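Local coordinates for protein fimbrin (Schizosaccharomyces pombe, PDB 1RT8) that binds and cross-links actin filaments, and takes part in cell polarity, cytokinesis, mating and spore formation, at residues Phe306-Leu316 / Thr375-Val386; Leu25-Arg34 / Gln47-Lys56. One frame throughout, in Å; residues are numbered along the deposited sequence.

In the fold
The two contacts lie in different calponin-homology (CH) domains of the actin-crosslinking core. Contact 2 comes first along the chain, in CH domain 1, within the first actin-binding region. It packs the loop after helix 11-25 on the start of helix 52-61. Contact 1 follows in CH domain 3, within the second actin-binding region. It joins the short helix 306-309 and the start of helix 314-323 to helix 379-397. Their centres are about 42 Å apart, on opposite sides of the centre of the chain, and their nearest atoms about 27 Å. They share no helix, and each joins parts of a single CH domain, one in each actin-binding region.

Contact 1: Phe306-Leu316 / Thr375-Val386; sequences FFNNLRDGLIL and TDGSRTLTLALV
Phe307 and Arg379 carry the outer part of this contact. The guanidinium of Arg379 lies flat on the Phe307 ring, planes 28° apart. Arg379 CZ is 4.0 Å from the centroid of the Phe307 ring, a cation-pi contact. Arg379 CG touches the same face, and the opposite face is covered by Phe306. Deeper in, Phe306 CE2 meets Leu383 CD2 at 3.6 Å, and Val386 CG2 lies near Phe306 CZ and Leu310 CD1. Phe306 CG is anti to the backbone N (chi1 -178°), which carries the ring in toward helix 379-397. Leu316 CD1 and Leu385 CD2 meet tip to tip.

Arg311 extends along the turn at Thr375-Gly377. Arg311 CD lies 3.2 Å from Thr375 O, and Asp376 O sits over one guanidinium face. Arg311 NE donates to Phe307 O at 3.2 Å, in the carbonyl plane and on a lone pair. Water 1 donates to Gly377 O and weakly to Phe307 O. With an alanine here, Phe307 O would probably lose its NE donor and a gap would open beside Gly377.

Gly377 ends helix 371-375 in a Schellman motif, and Ser378 OG caps the next helix by accepting from Leu381 N. Outside, Glu284 pairs with Arg379, and Phe290 of helix 282-296 packs on Phe306. The chemistry implies an apolar CH-domain core edged by a cation on an aromatic face, probably steadied by Glu284.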
loop_
_atom_site.group_PDB
_atom_site.type_symbol
_atom_site.label_atom_id
_atom_site.label_comp_id
_atom_site.label_asym_id
_atom_site.label_seq_id
_atom_site.Cartn_x
_atom_site.Cartn_y
_atom_site.Cartn_z
ATOM N N PHE A 306 4.259 8.529 -11.041
ATOM C CA PHE A 306 5.668 8.289 -11.346
ATOM C C PHE A 306 6.239 9.098 -12.514
ATOM O O PHE A 306 7.358 9.605 -12.437
ATOM C CB PHE A 306 5.875 6.792 -11.622
ATOM C CG PHE A 306 7.311 6.399 -11.911
ATOM C CD1 PHE A 306 8.173 6.046 -10.878
ATOM C CD2 PHE A 306 7.787 6.334 -13.226
ATOM C CE1 PHE A 306 9.484 5.629 -11.148
ATOM C CE2 PHE A 306 9.086 5.922 -13.504
ATOM C CZ PHE A 306 9.936 5.567 -12.462
ATOM N N PHE A 307 5.482 9.211 -13.595
ATOM C CA PHE A 307 5.971 9.921 -14.764
ATOM C C PHE A 307 5.905 11.441 -14.722
ATOM O O PHE A 307 6.207 12.103 -15.715
ATOM C CB PHE A 307 5.280 9.379 -16.016
ATOM C CG PHE A 307 5.605 7.940 -16.295
ATOM C CD1 PHE A 307 4.661 6.947 -16.093
ATOM C CD2 PHE A 307 6.890 7.574 -16.695
ATOM C CE1 PHE A 307 4.990 5.608 -16.284
ATOM C CE2 PHE A 307 7.223 6.246 -16.884
ATOM C CZ PHE A 307 6.274 5.262 -16.677
ATOM N N ASN A 308 5.520 11.997 -13.578
ATOM C CA ASN A 308 5.481 13.444 -13.421
ATOM C C ASN A 308 6.107 13.886 -12.102
ATOM O O ASN A 308 6.710 14.956 -12.029
ATOM C CB ASN A 308 4.047 13.985 -13.508
ATOM C CG ASN A 308 3.534 14.052 -14.941
ATOM O OD1 ASN A 308 4.074 14.790 -15.778
ATOM N ND2 ASN A 308 2.491 13.272 -15.237
ATOM N N ASN A 309 5.994 13.057 -11.073
ATOM C CA ASN A 309 6.529 13.407 -9.760
ATOM C C ASN A 309 8.058 13.434 -9.613
ATOM O O ASN A 309 8.559 13.885 -8.582
ATOM C CB ASN A 309 5.954 12.473 -8.687
ATOM C CG ASN A 309 4.433 12.520 -8.605
ATOM O OD1 ASN A 309 3.784 13.440 -9.120
ATOM N ND2 ASN A 309 3.856 11.529 -7.936
ATOM N N LEU A 310 8.800 12.957 -10.611
ATOM C CA LEU A 310 10.266 12.952 -10.524
ATOM C C LEU A 310 10.901 14.015 -11.415
ATOM O O LEU A 310 12.132 14.132 -11.470
ATOM C CB LEU A 310 10.839 11.592 -10.949
ATOM C CG LEU A 310 10.250 10.332 -10.310
ATOM C CD1 LEU A 310 11.095 9.113 -10.672
ATOM C CD2 LEU A 310 10.218 10.509 -8.827
ATOM N N ARG A 311 10.066 14.777 -12.118
ATOM C CA ARG A 311 10.569 15.795 -13.032
ATOM C C ARG A 311 11.407 16.936 -12.447
ATOM O O ARG A 311 12.290 17.446 -13.123
ATOM C CB ARG A 311 9.416 16.377 -13.848
ATOM C CG ARG A 311 8.732 15.363 -14.757
ATOM C CD ARG A 311 7.770 16.073 -15.696
ATOM N NE ARG A 311 6.993 15.139 -16.504
ATOM C CZ ARG A 311 6.232 15.505 -17.533
ATOM N NH1 ARG A 311 6.153 16.786 -17.869
ATOM N NH2 ARG A 311 5.561 14.592 -18.230
ATOM N N ASP A 312 11.146 17.357 -11.212
ATOM C CA ASP A 312 11.954 18.431 -10.655
ATOM C C ASP A 312 13.177 17.901 -9.905
ATOM O O ASP A 312 13.884 18.659 -9.250
ATOM C CB ASP A 312 11.120 19.347 -9.744
ATOM C CG ASP A 312 10.680 18.663 -8.465
ATOM O OD1 ASP A 312 11.340 17.694 -8.032
ATOM O OD2 ASP A 312 9.678 19.106 -7.883
ATOM N N GLY A 313 13.396 16.590 -9.995
ATOM C CA GLY A 313 14.550 15.954 -9.385
ATOM C C GLY A 313 14.649 15.826 -7.878
ATOM O O GLY A 313 15.572 15.178 -7.377
ATOM N N LEU A 314 13.712 16.421 -7.151
ATOM C CA LEU A 314 13.747 16.382 -5.695
ATOM C C LEU A 314 13.555 14.996 -5.096
ATOM O O LEU A 314 14.234 14.629 -4.138
ATOM C CB LEU A 314 12.706 17.353 -5.137
ATOM C CG LEU A 314 13.011 18.825 -5.443
ATOM C CD1 LEU A 314 11.953 19.722 -4.791
ATOM C CD2 LEU A 314 14.391 19.170 -4.904
ATOM N N ILE A 315 12.625 14.232 -5.657
ATOM C CA ILE A 315 12.355 12.878 -5.191
ATOM C C ILE A 315 13.587 12.003 -5.374
ATOM O O ILE A 315 13.986 11.288 -4.459
ATOM C CB ILE A 315 11.171 12.249 -5.964
ATOM C CG1 ILE A 315 9.880 13.002 -5.634
ATOM C CG2 ILE A 315 11.054 10.754 -5.641
ATOM C CD1 ILE A 315 9.484 12.979 -4.184
ATOM N N LEU A 316 14.193 12.063 -6.557
ATOM C CA LEU A 316 15.386 11.271 -6.837
ATOM C C LEU A 316 16.537 11.631 -5.892
ATOM O O LEU A 316 17.225 10.750 -5.363
ATOM C CB LEU A 316 15.821 11.466 -8.298
ATOM C CG LEU A 316 14.909 10.792 -9.343
ATOM C CD1 LEU A 316 15.260 11.249 -10.746
ATOM C CD2 LEU A 316 15.057 9.287 -9.236
ATOM N N THR A 375 13.515 15.561 -16.572
ATOM C CA THR A 375 12.685 16.749 -16.399
ATOM C C THR A 375 11.517 16.745 -17.383
ATOM O O THR A 375 10.427 17.205 -17.060
ATOM C CB THR A 375 13.471 18.072 -16.644
ATOM O OG1 THR A 375 14.625 18.138 -15.788
ATOM C CG2 THR A 375 12.562 19.271 -16.362
ATOM N N ASP A 376 11.754 16.240 -18.587
ATOM C CA ASP A 376 10.700 16.220 -19.581
ATOM C C ASP A 376 9.790 15.000 -19.479
ATOM O O ASP A 376 8.896 14.817 -20.300
ATOM C CB ASP A 376 11.312 16.346 -20.976
ATOM C CG ASP A 376 12.009 17.690 -21.176
ATOM O OD1 ASP A 376 11.677 18.660 -20.454
ATOM O OD2 ASP A 376 12.880 17.785 -22.053
ATOM N N GLY A 377 10.018 14.180 -18.457
ATOM C CA GLY A 377 9.198 12.995 -18.251
ATOM C C GLY A 377 9.401 11.809 -19.185
ATOM O O GLY A 377 8.454 11.058 -19.439
ATOM N N SER A 378 10.608 11.624 -19.705
ATOM C CA SER A 378 10.875 10.491 -20.583
ATOM C C SER A 378 10.458 9.227 -19.850
ATOM O O SER A 378 10.941 8.947 -18.757
ATOM C CB SER A 378 12.366 10.404 -20.930
ATOM O OG SER A 378 12.680 9.181 -21.591
ATOM N N ARG A 379 9.558 8.459 -20.445
ATOM C CA ARG A 379 9.103 7.244 -19.798
ATOM C C ARG A 379 10.218 6.234 -19.680
ATOM O O ARG A 379 10.540 5.779 -18.589
ATOM C CB ARG A 379 7.941 6.628 -20.574
ATOM C CG ARG A 379 6.618 7.258 -20.257
ATOM C CD ARG A 379 5.502 6.680 -21.104
ATOM N NE ARG A 379 4.244 6.835 -20.392
ATOM C CZ ARG A 379 3.686 5.881 -19.657
ATOM N NH1 ARG A 379 4.262 4.694 -19.560
ATOM N NH2 ARG A 379 2.580 6.133 -18.979
ATOM N N THR A 380 10.812 5.901 -20.820
ATOM C CA THR A 380 11.877 4.921 -20.880
ATOM C C THR A 380 13.123 5.315 -20.105
ATOM O O THR A 380 13.731 4.476 -19.442
ATOM C CB THR A 380 12.254 4.629 -22.351
ATOM O OG1 THR A 380 11.152 3.980 -22.999
ATOM C CG2 THR A 380 13.477 3.737 -22.440
ATOM N N LEU A 381 13.511 6.583 -20.180
ATOM C CA LEU A 381 14.712 7.004 -19.475
ATOM C C LEU A 381 14.486 7.244 -17.975
ATOM O O LEU A 381 15.417 7.099 -17.179
ATOM C CB LEU A 381 15.316 8.237 -20.160
ATOM C CG LEU A 381 15.618 8.002 -21.655
ATOM C CD1 LEU A 381 16.264 9.244 -22.266
ATOM C CD2 LEU A 381 16.526 6.791 -21.830
ATOM N N THR A 382 13.261 7.594 -17.579
ATOM C CA THR A 382 12.985 7.800 -16.157
ATOM C C THR A 382 12.973 6.424 -15.481
ATOM O O THR A 382 13.505 6.260 -14.381
ATOM C CB THR A 382 11.633 8.504 -15.918
ATOM O OG1 THR A 382 11.671 9.821 -16.483
ATOM C CG2 THR A 382 11.348 8.631 -14.423
ATOM N N LEU A 383 12.380 5.437 -16.151
ATOM C CA LEU A 383 12.343 4.077 -15.616
ATOM C C LEU A 383 13.757 3.499 -15.569
ATOM O O LEU A 383 14.116 2.796 -14.632
ATOM C CB LEU A 383 11.473 3.183 -16.495
ATOM C CG LEU A 383 9.954 3.333 -16.443
ATOM C CD1 LEU A 383 9.359 2.593 -17.629
ATOM C CD2 LEU A 383 9.411 2.755 -15.129
ATOM N N ALA A 384 14.553 3.795 -16.591
ATOM C CA ALA A 384 15.916 3.289 -16.656
ATOM C C ALA A 384 16.773 3.830 -15.504
ATOM O O ALA A 384 17.556 3.088 -14.901
ATOM C CB ALA A 384 16.548 3.650 -18.005
ATOM N N LEU A 385 16.631 5.115 -15.198
ATOM C CA LEU A 385 17.411 5.705 -14.113
ATOM C C LEU A 385 16.987 5.134 -12.757
ATOM O O LEU A 385 17.833 4.771 -11.950
ATOM C CB LEU A 385 17.268 7.230 -14.102
ATOM C CG LEU A 385 17.826 7.965 -12.872
ATOM C CD1 LEU A 385 19.315 7.674 -12.723
ATOM C CD2 LEU A 385 17.598 9.476 -13.037
ATOM N N VAL A 386 15.687 5.055 -12.495
ATOM C CA VAL A 386 15.267 4.506 -11.210
ATOM C C VAL A 386 15.706 3.045 -11.119
ATOM O O VAL A 386 16.171 2.603 -10.067
ATOM C CB VAL A 386 13.744 4.621 -10.995
ATOM C CG1 VAL A 386 13.345 3.932 -9.701
ATOM C CG2 VAL A 386 13.335 6.089 -10.949
HETATM O O HOH W 1 5.846 11.240 -19.001
#

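Contact 2: Leu25-Arg34 / Gln47-Lys56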
loop_
_atom_site.group_PDB
_atom_site.type_symbol
_atom_site.label_atom_id
_atom_site.label_comp_id
_atom_site.label_asym_id
_atom_site.label_seq_id
_atom_site.Cartn_x
_atom_site.Cartn_y
_atom_site.Cartn_z
ATOM N N LEU A 25 -14.854 -10.048 9.728
ATOM C CA LEU A 25 -14.428 -11.403 10.065
ATOM C C LEU A 25 -15.620 -12.277 10.450
ATOM O O LEU A 25 -15.481 -13.488 10.644
ATOM C CB LEU A 25 -13.427 -11.364 11.218
ATOM C CG LEU A 25 -12.189 -10.491 10.998
ATOM C CD1 LEU A 25 -11.227 -10.689 12.155
ATOM C CD2 LEU A 25 -11.517 -10.857 9.685
ATOM N N ALA A 26 -16.780 -11.632 10.554
ATOM C CA ALA A 26 -18.056 -12.259 10.914
ATOM C C ALA A 26 -18.024 -13.773 11.091
ATOM O O ALA A 26 -17.892 -14.281 12.209
ATOM C CB ALA A 26 -19.117 -11.884 9.878
ATOM N N GLY A 27 -18.162 -14.493 9.985
ATOM C CA GLY A 27 -18.154 -15.941 10.057
ATOM C C GLY A 27 -16.978 -16.557 9.333
ATOM O O GLY A 27 -17.135 -17.522 8.584
ATOM N N ASP A 28 -15.794 -15.997 9.554
ATOM C CA ASP A 28 -14.595 -16.511 8.916
ATOM C C ASP A 28 -14.215 -17.856 9.529
ATOM O O ASP A 28 -14.050 -17.972 10.741
ATOM C CB ASP A 28 -13.446 -15.519 9.065
ATOM C CG ASP A 28 -12.210 -15.964 8.328
ATOM O OD1 ASP A 28 -11.543 -16.905 8.805
ATOM O OD2 ASP A 28 -11.919 -15.382 7.260
ATOM N N PRO A 29 -14.062 -18.889 8.687
ATOM C CA PRO A 29 -13.706 -20.254 9.092
ATOM C C PRO A 29 -12.502 -20.386 10.022
ATOM O O PRO A 29 -12.482 -21.238 10.907
ATOM C CB PRO A 29 -13.471 -20.957 7.755
ATOM C CG PRO A 29 -14.420 -20.249 6.837
ATOM C CD PRO A 29 -14.207 -18.804 7.222
ATOM N N ASP A 30 -11.501 -19.538 9.824
ATOM C CA ASP A 30 -10.288 -19.597 10.626
ATOM C C ASP A 30 -10.322 -18.805 11.928
ATOM O O ASP A 30 -9.817 -19.268 12.948
ATOM C CB ASP A 30 -9.105 -19.138 9.774
ATOM C CG ASP A 30 -8.910 -20.002 8.542
ATOM O OD1 ASP A 30 -8.517 -21.177 8.701
ATOM O OD2 ASP A 30 -9.157 -19.510 7.421
ATOM N N VAL A 31 -10.910 -17.614 11.900
ATOM C CA VAL A 31 -10.966 -16.783 13.100
ATOM C C VAL A 31 -12.394 -16.631 13.626
ATOM O O VAL A 31 -12.667 -15.803 14.500
ATOM C CB VAL A 31 -10.357 -15.383 12.825
ATOM C CG1 VAL A 31 -10.231 -14.594 14.113
ATOM C CG2 VAL A 31 -8.993 -15.536 12.183
ATOM N N GLY A 32 -13.301 -17.446 13.096
ATOM C CA GLY A 32 -14.686 -17.391 13.526
ATOM C C GLY A 32 -14.853 -17.646 15.012
ATOM O O GLY A 32 -15.713 -17.053 15.663
ATOM N N SER A 33 -14.018 -18.528 15.549
ATOM C CA SER A 33 -14.070 -18.888 16.962
ATOM C C SER A 33 -13.799 -17.733 17.924
ATOM O O SER A 33 -13.745 -17.940 19.136
ATOM C CB SER A 33 -13.073 -20.013 17.245
ATOM O OG SER A 33 -11.750 -19.610 16.927
ATOM N N ARG A 34 -13.627 -16.525 17.397
ATOM C CA ARG A 34 -13.350 -15.374 18.252
ATOM C C ARG A 34 -13.848 -14.053 17.684
ATOM O O ARG A 34 -13.664 -13.004 18.302
ATOM C CB ARG A 34 -11.843 -15.274 18.529
ATOM C CG ARG A 34 -10.949 -15.589 17.326
ATOM C CD ARG A 34 -9.470 -15.346 17.636
ATOM N NE ARG A 34 -8.578 -16.142 16.794
ATOM C CZ ARG A 34 -7.254 -16.008 16.754
ATOM N NH1 ARG A 34 -6.645 -15.098 17.505
ATOM N NH2 ARG A 34 -6.535 -16.796 15.970
ATOM N N GLN A 47 -5.673 -10.736 20.835
ATOM C CA GLN A 47 -6.197 -11.532 19.737
ATOM C C GLN A 47 -5.435 -11.263 18.438
ATOM O O GLN A 47 -5.562 -12.023 17.479
ATOM C CB GLN A 47 -7.681 -11.228 19.524
ATOM C CG GLN A 47 -8.588 -11.736 20.628
ATOM C CD GLN A 47 -8.482 -13.236 20.802
ATOM O OE1 GLN A 47 -8.521 -13.983 19.827
ATOM N NE2 GLN A 47 -8.352 -13.685 22.045
ATOM N N CYS A 48 -4.651 -10.184 18.409
ATOM C CA CYS A 48 -3.892 -9.828 17.212
ATOM C C CYS A 48 -2.478 -10.392 17.186
ATOM O O CYS A 48 -1.803 -10.335 16.160
ATOM C CB CYS A 48 -3.823 -8.308 17.063
ATOM S SG CYS A 48 -5.342 -7.555 16.417
ATOM N N LYS A 49 -2.048 -10.961 18.308
ATOM C CA LYS A 49 -0.699 -11.508 18.444
ATOM C C LYS A 49 -0.238 -12.588 17.473
ATOM O O LYS A 49 0.954 -12.640 17.135
ATOM C CB LYS A 49 -0.491 -12.019 19.871
ATOM C CG LYS A 49 -0.528 -10.925 20.927
ATOM C CD LYS A 49 -0.259 -11.492 22.315
ATOM C CE LYS A 49 -0.111 -10.389 23.344
ATOM N NZ LYS A 49 0.217 -10.928 24.691
ATOM N N ASP A 50 -1.138 -13.457 17.021
ATOM C CA ASP A 50 -0.699 -14.508 16.113
ATOM C C ASP A 50 -0.810 -14.158 14.641
ATOM O O ASP A 50 -0.664 -15.027 13.785
ATOM C CB ASP A 50 -1.417 -15.841 16.405
ATOM C CG ASP A 50 -2.892 -15.841 16.018
ATOM O OD1 ASP A 50 -3.387 -14.857 15.429
ATOM O OD2 ASP A 50 -3.560 -16.856 16.314
ATOM N N GLY A 51 -1.061 -12.884 14.353
ATOM C CA GLY A 51 -1.158 -12.423 12.978
ATOM C C GLY A 51 -2.325 -12.839 12.090
ATOM O O GLY A 51 -2.454 -12.324 10.978
ATOM N N LEU A 52 -3.177 -13.749 12.546
ATOM C CA LEU A 52 -4.305 -14.195 11.719
ATOM C C LEU A 52 -5.338 -13.101 11.431
ATOM O O LEU A 52 -5.718 -12.885 10.277
ATOM C CB LEU A 52 -4.984 -15.415 12.364
ATOM C CG LEU A 52 -4.108 -16.674 12.340
ATOM C CD1 LEU A 52 -4.778 -17.801 13.115
ATOM C CD2 LEU A 52 -3.858 -17.089 10.907
ATOM N N ILE A 53 -5.793 -12.420 12.476
ATOM C CA ILE A 53 -6.770 -11.349 12.325
ATOM C C ILE A 53 -6.251 -10.272 11.385
ATOM O O ILE A 53 -6.973 -9.823 10.488
ATOM C CB ILE A 53 -7.093 -10.703 13.680
ATOM C CG1 ILE A 53 -7.885 -11.695 14.539
ATOM C CG2 ILE A 53 -7.864 -9.415 13.478
ATOM C CD1 ILE A 53 -8.247 -11.166 15.905
ATOM N N LEU A 54 -5.003 -9.855 11.586
ATOM C CA LEU A 54 -4.417 -8.825 10.729
ATOM C C LEU A 54 -4.296 -9.284 9.283
ATOM O O LEU A 54 -4.566 -8.514 8.364
ATOM C CB LEU A 54 -3.048 -8.401 11.268
ATOM C CG LEU A 54 -3.155 -7.615 12.574
ATOM C CD1 LEU A 54 -1.765 -7.358 13.157
ATOM C CD2 LEU A 54 -3.891 -6.313 12.307
ATOM N N SER A 55 -3.888 -10.537 9.079
ATOM C CA SER A 55 -3.754 -11.085 7.731
ATOM C C SER A 55 -5.114 -11.064 7.045
ATOM O O SER A 55 -5.214 -10.769 5.849
ATOM C CB SER A 55 -3.222 -12.528 7.771
ATOM O OG SER A 55 -1.857 -12.568 8.150
ATOM N N LYS A 56 -6.156 -11.393 7.806
ATOM C CA LYS A 56 -7.521 -11.390 7.284
ATOM C C LYS A 56 -7.942 -9.958 6.926
ATOM O O LYS A 56 -8.545 -9.718 5.878
ATOM C CB LYS A 56 -8.491 -11.969 8.324
ATOM C CG LYS A 56 -8.323 -13.459 8.604
ATOM C CD LYS A 56 -8.826 -14.298 7.446
ATOM C CE LYS A 56 -8.826 -15.797 7.800
ATOM N NZ LYS A 56 -9.492 -16.589 6.724
HETATM O O HOH W 2 -3.594 -14.274 18.621
#
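Lys56 reaches from helix 52-61 into the loop after helix 11-25. Lys56 CB packs tightly on Leu25 CD2, 3.5 Å away. Lys56 CG passes Val31 CG2 at 4.2 Å. The chain bends at chi2 (-73°) and then runs extended to its tip. Lys56 CD lies 3.3 Å from Asp28 OD2, and CE rests against both oxygens of that carboxylate. Lys56 NZ donates to Asp28 OD2 at 2.8 Å, on the syn lone pair, and weakly to Asp28 OD1. Lys56 NZ also donates to Asp30 OD2 at 3.0 Å, on the anti lone pair. The strongest polar partner of NZ, Glu68, lies outside both segments and also makes a salt bridge to it.

Asp28 OD1 also accepts from Asp30 N and Val31 N, from opposite faces of its plane. The first bond makes an Asx turn, and the second extends it to an Asx motif; together they help fix the carboxylate that meets the lysine. Beside it, Val31 CG1 packs on Ile53 CG1, and Leu25 CD1 on Ile53 CG2.

At the far end, Arg34 NH2 donates to Asp50 OD2 at 3.0 Å. The bond is fairly straight (164°), lies near the guanidinium plane and uses the syn lone pair. Asp50 OD1 accepts from Leu52 N in another Asx turn, just where helix 52-61 begins. Salt bridges at both ends therefore flank an apolar strip within CH domain 1. Three acidic side chains around buried Lys56 would probably favour its charged form.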